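Local structure of Rubredoxin\:oxygen oxidoreductase (Desulfovibrio gigas, 1E5D) at residues M269-C282 / L385-K397. The protein catalyses the four-electron reduction of dioxygen to two water molecules, using a diiron centre and flavin mononucleotide. Sequence-based numbering, arbitrary orientation.
Sequences MARVLAESFRDEGC and LKTMAQTIARALK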
ATOM      1  N   MET A 269      -6.665 -20.065   5.221  1.00 16.30           N
ATOM      2  CA  MET A 269      -5.550 -20.755   4.587  1.00 15.00           C
ATOM      3  C   MET A 269      -4.254 -20.350   5.279  1.00 13.64           C
ATOM      4  O   MET A 269      -3.445 -21.194   5.660  1.00 18.70           O
ATOM      5  CB  MET A 269      -5.550 -20.432   3.091  1.00 16.85           C
ATOM      6  CG  MET A 269      -6.866 -20.800   2.409  1.00 17.13           C
ATOM      7  SD  MET A 269      -6.938 -20.266   0.689  1.00 19.83           S
ATOM      8  CE  MET A 269      -5.709 -21.328  -0.052  1.00 15.67           C
ATOM      9  N   ALA A 270      -4.042 -19.045   5.481  1.00 11.10           N
ATOM     10  CA  ALA A 270      -2.830 -18.587   6.150  1.00 10.58           C
ATOM     11  C   ALA A 270      -2.706 -19.168   7.551  1.00 16.13           C
ATOM     12  O   ALA A 270      -1.639 -19.632   7.961  1.00 16.11           O
ATOM     13  CB  ALA A 270      -2.799 -17.070   6.228  1.00  3.01           C
ATOM     14  N   ARG A 271      -3.806 -19.146   8.304  1.00 13.29           N
ATOM     15  CA  ARG A 271      -3.739 -19.686   9.666  1.00 17.48           C
ATOM     16  C   ARG A 271      -3.384 -21.165   9.627  1.00 23.32           C
ATOM     17  O   ARG A 271      -2.598 -21.672  10.425  1.00 24.44           O
ATOM     18  CB  ARG A 271      -5.058 -19.474  10.404  1.00 15.65           C
ATOM     19  CG  ARG A 271      -5.385 -18.009  10.673  1.00 15.00           C
ATOM     20  CD  ARG A 271      -6.782 -17.893  11.271  1.00 18.98           C
ATOM     21  NE  ARG A 271      -6.780 -18.346  12.660  1.00 24.14           N
ATOM     22  CZ  ARG A 271      -6.103 -17.713  13.614  1.00 32.75           C
ATOM     23  NH1 ARG A 271      -5.394 -16.626  13.335  1.00 37.71           N
ATOM     24  NH2 ARG A 271      -6.143 -18.177  14.852  1.00 27.29           N
ATOM     25  N   VAL A 272      -3.959 -21.890   8.665  1.00 20.62           N
ATOM     26  CA  VAL A 272      -3.625 -23.307   8.580  1.00 23.27           C
ATOM     27  C   VAL A 272      -2.142 -23.487   8.276  1.00 18.78           C
ATOM     28  O   VAL A 272      -1.462 -24.280   8.924  1.00 23.20           O
ATOM     29  CB  VAL A 272      -4.454 -24.043   7.517  1.00 30.83           C
ATOM     30  CG1 VAL A 272      -3.736 -25.318   7.098  1.00 29.45           C
ATOM     31  CG2 VAL A 272      -5.849 -24.347   8.044  1.00 19.77           C
ATOM     32  N   LEU A 273      -1.661 -22.735   7.286  1.00 10.75           N
ATOM     33  CA  LEU A 273      -0.250 -22.785   6.923  1.00 13.32           C
ATOM     34  C   LEU A 273       0.610 -22.568   8.162  1.00 18.20           C
ATOM     35  O   LEU A 273       1.565 -23.311   8.383  1.00 29.05           O
ATOM     36  CB  LEU A 273       0.102 -21.749   5.852  1.00 15.09           C
ATOM     37  CG  LEU A 273      -0.204 -22.157   4.409  1.00 19.66           C
ATOM     38  CD1 LEU A 273       0.064 -21.018   3.433  1.00 12.08           C
ATOM     39  CD2 LEU A 273       0.608 -23.388   4.019  1.00 17.01           C
ATOM     40  N   ALA A 274       0.250 -21.553   8.951  1.00 15.31           N
ATOM     41  CA  ALA A 274       1.114 -21.217  10.082  1.00 20.66           C
ATOM     42  C   ALA A 274       1.277 -22.413  11.016  1.00 22.25           C
ATOM     43  O   ALA A 274       2.371 -22.656  11.527  1.00 24.57           O
ATOM     44  CB  ALA A 274       0.565 -20.006  10.816  1.00 13.36           C
ATOM     45  N   GLU A 275       0.186 -23.145  11.211  1.00 21.61           N
ATOM     46  CA  GLU A 275       0.157 -24.289  12.107  1.00 23.24           C
ATOM     47  C   GLU A 275       0.948 -25.475  11.571  1.00 23.46           C
ATOM     48  O   GLU A 275       1.700 -26.106  12.317  1.00 32.58           O
ATOM     49  CB  GLU A 275      -1.285 -24.729  12.379  1.00 29.88           C
ATOM     50  CG  GLU A 275      -1.537 -25.134  13.823  1.00 53.82           C
ATOM     51  CD  GLU A 275      -1.273 -24.044  14.842  1.00 68.85           C
ATOM     52  OE1 GLU A 275      -1.462 -22.847  14.541  1.00 84.29           O
ATOM     53  OE2 GLU A 275      -0.868 -24.384  15.977  1.00 87.98           O
ATOM     54  N   SER A 276       0.789 -25.775  10.286  1.00 19.60           N
ATOM     55  CA  SER A 276       1.563 -26.866   9.698  1.00 20.26           C
ATOM     56  C   SER A 276       3.049 -26.571   9.798  1.00 25.17           C
ATOM     57  O   SER A 276       3.862 -27.434  10.119  1.00 40.07           O
ATOM     58  CB  SER A 276       1.170 -27.088   8.237  1.00 26.21           C
ATOM     59  OG  SER A 276      -0.211 -26.816   8.053  1.00 47.39           O
ATOM     60  N   PHE A 277       3.423 -25.318   9.517  1.00 22.02           N
ATOM     61  CA  PHE A 277       4.859 -25.034   9.514  1.00 24.57           C
ATOM     62  C   PHE A 277       5.420 -25.249  10.914  1.00 24.28           C
ATOM     63  O   PHE A 277       6.518 -25.771  11.109  1.00 30.57           O
ATOM     64  CB  PHE A 277       5.139 -23.623   9.012  1.00 18.87           C
ATOM     65  CG  PHE A 277       5.261 -23.522   7.501  1.00 21.81           C
ATOM     66  CD1 PHE A 277       6.283 -24.177   6.831  1.00 25.35           C
ATOM     67  CD2 PHE A 277       4.356 -22.770   6.767  1.00 17.74           C
ATOM     68  CE1 PHE A 277       6.401 -24.081   5.454  1.00 23.54           C
ATOM     69  CE2 PHE A 277       4.469 -22.675   5.393  1.00 22.81           C
ATOM     70  CZ  PHE A 277       5.492 -23.332   4.733  1.00 27.74           C
ATOM     71  N   ARG A 278       4.621 -24.823  11.894  1.00 17.78           N
ATOM     72  CA  ARG A 278       5.058 -25.042  13.281  1.00 22.65           C
ATOM     73  C   ARG A 278       5.269 -26.543  13.485  1.00 30.98           C
ATOM     74  O   ARG A 278       6.309 -26.962  13.998  1.00 44.78           O
ATOM     75  CB  ARG A 278       4.057 -24.440  14.254  1.00 21.71           C
ATOM     76  CG  ARG A 278       4.200 -24.816  15.714  1.00 34.52           C
ATOM     77  CD  ARG A 278       2.896 -24.621  16.480  1.00 51.11           C
ATOM     78  NE  ARG A 278       1.838 -25.469  15.932  1.00 71.30           N
ATOM     79  CZ  ARG A 278       1.244 -26.493  16.524  1.00 78.93           C
ATOM     80  NH1 ARG A 278       1.581 -26.864  17.753  1.00 85.94           N
ATOM     81  NH2 ARG A 278       0.292 -27.166  15.884  1.00 75.67           N
ATOM     82  N   ASP A 279       4.280 -27.314  13.040  1.00 29.98           N
ATOM     83  CA  ASP A 279       4.296 -28.768  13.142  1.00 33.63           C
ATOM     84  C   ASP A 279       5.582 -29.357  12.570  1.00 33.80           C
ATOM     85  O   ASP A 279       6.118 -30.314  13.120  1.00 45.00           O
ATOM     86  CB  ASP A 279       3.101 -29.382  12.419  1.00 38.07           C
ATOM     87  CG  ASP A 279       1.961 -29.727  13.354  1.00 45.96           C
ATOM     88  OD1 ASP A 279       2.214 -29.989  14.548  1.00 63.51           O
ATOM     89  OD2 ASP A 279       0.803 -29.735  12.886  1.00 75.27           O
ATOM     90  N   GLU A 280       6.052 -28.758  11.484  1.00 27.50           N
ATOM     91  CA  GLU A 280       7.307 -29.143  10.860  1.00 22.75           C
ATOM     92  C   GLU A 280       8.511 -28.589  11.606  1.00 21.34           C
ATOM     93  O   GLU A 280       9.638 -28.626  11.115  1.00 34.83           O
ATOM     94  CB  GLU A 280       7.336 -28.659   9.405  1.00 27.92           C
ATOM     95  CG  GLU A 280       6.237 -29.277   8.549  1.00 39.38           C
ATOM     96  CD  GLU A 280       6.275 -30.796   8.551  1.00 49.03           C
ATOM     97  OE1 GLU A 280       7.337 -31.351   8.196  1.00 63.74           O
ATOM     98  OE2 GLU A 280       5.251 -31.415   8.911  1.00 55.45           O
ATOM     99  N   GLY A 281       8.279 -28.047  12.801  1.00 20.82           N
ATOM    100  CA  GLY A 281       9.357 -27.460  13.571  1.00 24.22           C
ATOM    101  C   GLY A 281       9.905 -26.157  13.023  1.00 30.94           C
ATOM    102  O   GLY A 281      11.080 -25.832  13.199  1.00 38.76           O
ATOM    103  N   CYS A 282       9.071 -25.368  12.349  1.00 30.70           N
ATOM    104  CA  CYS A 282       9.525 -24.044  11.942  1.00 20.15           C
ATOM    105  C   CYS A 282       9.061 -22.984  12.923  1.00 13.99           C
ATOM    106  O   CYS A 282       8.089 -23.182  13.646  1.00 27.60           O
ATOM    107  CB  CYS A 282       8.991 -23.684  10.558  1.00 21.20           C
ATOM    108  SG  CYS A 282       9.501 -24.846   9.276  1.00 36.24           S
ATOM    109  N   LEU A 385      -2.895 -27.619   1.839  1.00 23.81           N
ATOM    110  CA  LEU A 385      -1.964 -26.637   2.397  1.00 26.96           C
ATOM    111  C   LEU A 385      -0.927 -27.291   3.293  1.00 30.49           C
ATOM    112  O   LEU A 385       0.259 -26.967   3.159  1.00 31.54           O
ATOM    113  CB  LEU A 385      -2.772 -25.548   3.116  1.00 27.96           C
ATOM    114  CG  LEU A 385      -3.530 -24.638   2.135  1.00 21.55           C
ATOM    115  CD1 LEU A 385      -4.794 -24.084   2.756  1.00 11.55           C
ATOM    116  CD2 LEU A 385      -2.609 -23.524   1.659  1.00 24.95           C
ATOM    117  N   LYS A 386      -1.347 -28.194   4.175  1.00 27.79           N
ATOM    118  CA  LYS A 386      -0.420 -28.913   5.051  1.00 29.50           C
ATOM    119  C   LYS A 386       0.662 -29.608   4.228  1.00 28.91           C
ATOM    120  O   LYS A 386       1.852 -29.641   4.535  1.00 32.35           O
ATOM    121  CB  LYS A 386      -1.173 -29.922   5.905  1.00 38.65           C
ATOM    122  CG  LYS A 386      -0.348 -31.112   6.355  1.00 54.41           C
ATOM    123  CD  LYS A 386      -1.174 -32.391   6.371  1.00 66.19           C
ATOM    124  CE  LYS A 386      -0.307 -33.621   6.601  1.00 69.15           C
ATOM    125  NZ  LYS A 386      -0.115 -34.410   5.351  1.00 81.53           N
ATOM    126  N   THR A 387       0.204 -30.181   3.119  1.00 17.87           N
ATOM    127  CA  THR A 387       1.109 -30.775   2.152  1.00 23.36           C
ATOM    128  C   THR A 387       2.058 -29.711   1.616  1.00 23.18           C
ATOM    129  O   THR A 387       3.272 -29.914   1.560  1.00 33.17           O
ATOM    130  CB  THR A 387       0.333 -31.405   0.978  1.00 30.29           C
ATOM    131  OG1 THR A 387      -0.334 -32.590   1.431  1.00 33.36           O
ATOM    132  CG2 THR A 387       1.271 -31.830  -0.139  1.00 15.81           C
ATOM    133  N   MET A 388       1.497 -28.566   1.230  1.00 26.16           N
ATOM    134  CA  MET A 388       2.326 -27.464   0.739  1.00 23.37           C
ATOM    135  C   MET A 388       3.372 -27.060   1.773  1.00 19.26           C
ATOM    136  O   MET A 388       4.558 -26.958   1.460  1.00 27.66           O
ATOM    137  CB  MET A 388       1.452 -26.267   0.369  1.00 24.53           C
ATOM    138  CG  MET A 388       2.152 -25.241  -0.501  1.00 28.91           C
ATOM    139  SD  MET A 388       1.312 -23.638  -0.515  1.00 32.13           S
ATOM    140  CE  MET A 388       2.219 -22.824  -1.834  1.00 94.58           C
ATOM    141  N   ALA A 389       2.925 -26.851   3.005  1.00 17.11           N
ATOM    142  CA  ALA A 389       3.783 -26.533   4.134  1.00 18.60           C
ATOM    143  C   ALA A 389       4.865 -27.587   4.339  1.00 26.20           C
ATOM    144  O   ALA A 389       6.000 -27.273   4.695  1.00 39.83           O
ATOM    145  CB  ALA A 389       2.959 -26.409   5.408  1.00 10.31           C
ATOM    146  N   GLN A 390       4.508 -28.849   4.116  1.00 32.26           N
ATOM    147  CA  GLN A 390       5.479 -29.927   4.291  1.00 28.98           C
ATOM    148  C   GLN A 390       6.528 -29.922   3.193  1.00 21.11           C
ATOM    149  O   GLN A 390       7.719 -30.103   3.464  1.00 24.16           O
ATOM    150  CB  GLN A 390       4.757 -31.274   4.346  1.00 31.89           C
ATOM    151  CG  GLN A 390       4.468 -31.669   5.792  1.00 42.05           C
ATOM    152  CD  GLN A 390       3.446 -32.780   5.876  1.00 49.84           C
ATOM    153  OE1 GLN A 390       3.135 -33.419   4.872  1.00 68.12           O
ATOM    154  NE2 GLN A 390       2.931 -33.001   7.077  1.00 55.14           N
ATOM    155  N   THR A 391       6.112 -29.702   1.950  1.00 13.50           N
ATOM    156  CA  THR A 391       7.088 -29.603   0.871  1.00 16.52           C
ATOM    157  C   THR A 391       8.105 -28.498   1.127  1.00 24.89           C
ATOM    158  O   THR A 391       9.320 -28.707   1.140  1.00 33.72           O
ATOM    159  CB  THR A 391       6.372 -29.338  -0.463  1.00 19.58           C
ATOM    160  OG1 THR A 391       5.463 -30.424  -0.698  1.00 29.60           O
ATOM    161  CG2 THR A 391       7.345 -29.296  -1.630  1.00 18.24           C
ATOM    162  N   ILE A 392       7.598 -27.285   1.342  1.00 28.62           N
ATOM    163  CA  ILE A 392       8.498 -26.153   1.568  1.00 26.60           C
ATOM    164  C   ILE A 392       9.387 -26.396   2.779  1.00 25.08           C
ATOM    165  O   ILE A 392      10.611 -26.224   2.729  1.00 25.58           O
ATOM    166  CB  ILE A 392       7.697 -24.847   1.716  1.00 21.76           C
ATOM    167  CG1 ILE A 392       7.067 -24.372   0.405  1.00 18.91           C
ATOM    168  CG2 ILE A 392       8.559 -23.759   2.334  1.00 11.84           C
ATOM    169  CD1 ILE A 392       5.861 -23.475   0.564  1.00 20.73           C
ATOM    170  N   ALA A 393       8.810 -26.818   3.907  1.00 20.45           N
ATOM    171  CA  ALA A 393       9.661 -27.059   5.073  1.00 23.97           C
ATOM    172  C   ALA A 393      10.718 -28.117   4.784  1.00 29.99           C
ATOM    173  O   ALA A 393      11.844 -28.022   5.270  1.00 35.29           O
ATOM    174  CB  ALA A 393       8.832 -27.482   6.267  1.00 16.28           C
ATOM    175  N   ARG A 394      10.354 -29.128   3.998  1.00 31.76           N
ATOM    176  CA  ARG A 394      11.325 -30.183   3.712  1.00 30.27           C
ATOM    177  C   ARG A 394      12.521 -29.541   3.020  1.00 23.30           C
ATOM    178  O   ARG A 394      13.675 -29.745   3.371  1.00 39.12           O
ATOM    179  CB  ARG A 394      10.741 -31.281   2.835  1.00 45.25           C
ATOM    180  CG  ARG A 394      10.847 -32.681   3.411  1.00 61.51           C
ATOM    181  CD  ARG A 394       9.510 -33.403   3.414  1.00 73.34           C
ATOM    182  NE  ARG A 394       8.950 -33.539   4.755  1.00 83.20           N
ATOM    183  CZ  ARG A 394       7.922 -34.319   5.070  1.00 87.07           C
ATOM    184  NH1 ARG A 394       7.331 -35.046   4.130  1.00 94.29           N
ATOM    185  NH2 ARG A 394       7.477 -34.379   6.318  1.00 80.52           N
ATOM    186  N   ALA A 395      12.179 -28.730   2.023  1.00 21.78           N
ATOM    187  CA  ALA A 395      13.209 -28.030   1.259  1.00 20.21           C
ATOM    188  C   ALA A 395      14.029 -27.120   2.162  1.00 24.65           C
ATOM    189  O   ALA A 395      15.249 -27.030   1.998  1.00 34.46           O
ATOM    190  CB  ALA A 395      12.560 -27.244   0.134  1.00 16.86           C
ATOM    191  N   LEU A 396      13.368 -26.454   3.103  1.00 26.47           N
ATOM    192  CA  LEU A 396      14.071 -25.588   4.048  1.00 27.15           C
ATOM    193  C   LEU A 396      15.142 -26.383   4.801  1.00 30.25           C
ATOM    194  O   LEU A 396      16.314 -26.020   4.768  1.00 37.51           O
ATOM    195  CB  LEU A 396      13.117 -24.958   5.055  1.00 20.73           C
ATOM    196  CG  LEU A 396      13.304 -23.482   5.406  1.00 21.76           C
ATOM    197  CD1 LEU A 396      12.621 -23.187   6.738  1.00 17.32           C
ATOM    198  CD2 LEU A 396      14.770 -23.082   5.441  1.00 13.18           C
ATOM    199  N   LYS A 397      14.709 -27.448   5.462  1.00 33.23           N
ATOM    200  CA  LYS A 397      15.585 -28.301   6.255  1.00 44.35           C
ATOM    201  C   LYS A 397      16.856 -28.672   5.495  1.00 43.62           C
ATOM    202  O   LYS A 397      17.960 -28.473   6.005  1.00 53.77           O
ATOM    203  CB  LYS A 397      14.845 -29.569   6.687  1.00 51.51           C
ATOM    204  CG  LYS A 397      14.193 -29.474   8.057  1.00 61.52           C
ATOM    205  CD  LYS A 397      12.900 -30.267   8.127  1.00 71.20           C
ATOM    206  CE  LYS A 397      11.898 -29.638   9.084  1.00 71.98           C
ATOM    207  NZ  LYS A 397      10.556 -30.279   8.977  1.00 62.60           N
TER
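Lys397 NZ meets two oxygens of Glu280: it donates to the backbone O at 2.9 Å, lying in the carbonyl plane on a lone pair, and forms a salt bridge to the carboxylate OE1 at 3.5 Å. A lysine suits this place because its long chain, leaving the helix to one side, can bring its charge back to a helix end, where carbonyls lack helical donors. Glu280 is bent at chi2 (-57°), which folds its carboxylate over the 385-397 helix. There OE1 also pairs with Arg394 NH2 at 3.6 Å, the carboxylate and guanidinium planes 68° apart, while OE2 takes a weak bond from Gln390 NE2. Gly281 closes the 269-279 helix in a Schellman motif, whose positive phi glycine adopts readily, lacking a side chain. In this flavodoxin-like domain the two helices lie on the same face of the five-stranded parallel sheet, crossing at -45° with axes 8.6 Å apart. Ala389 allows the close approach: its CB stands 3.9 Å from the centroid of the Phe277 ring, almost on the ring normal, a CH-pi contact, and 3.4 Å from Ser276 CB. Small Ser276 turns OG back to Val272 O (3.0 Å), which also takes Ser276 N. Branched Ile392 sets CG2 at the Phe277 ring edge. Toward both N-terminal ends, Leu385 uses its fork to meet two neighbours, CD1 against Met269 CB (3.7 Å) and CD2 against Leu273 CG, and Val371 of the sheet touches both Met269 and Leu385.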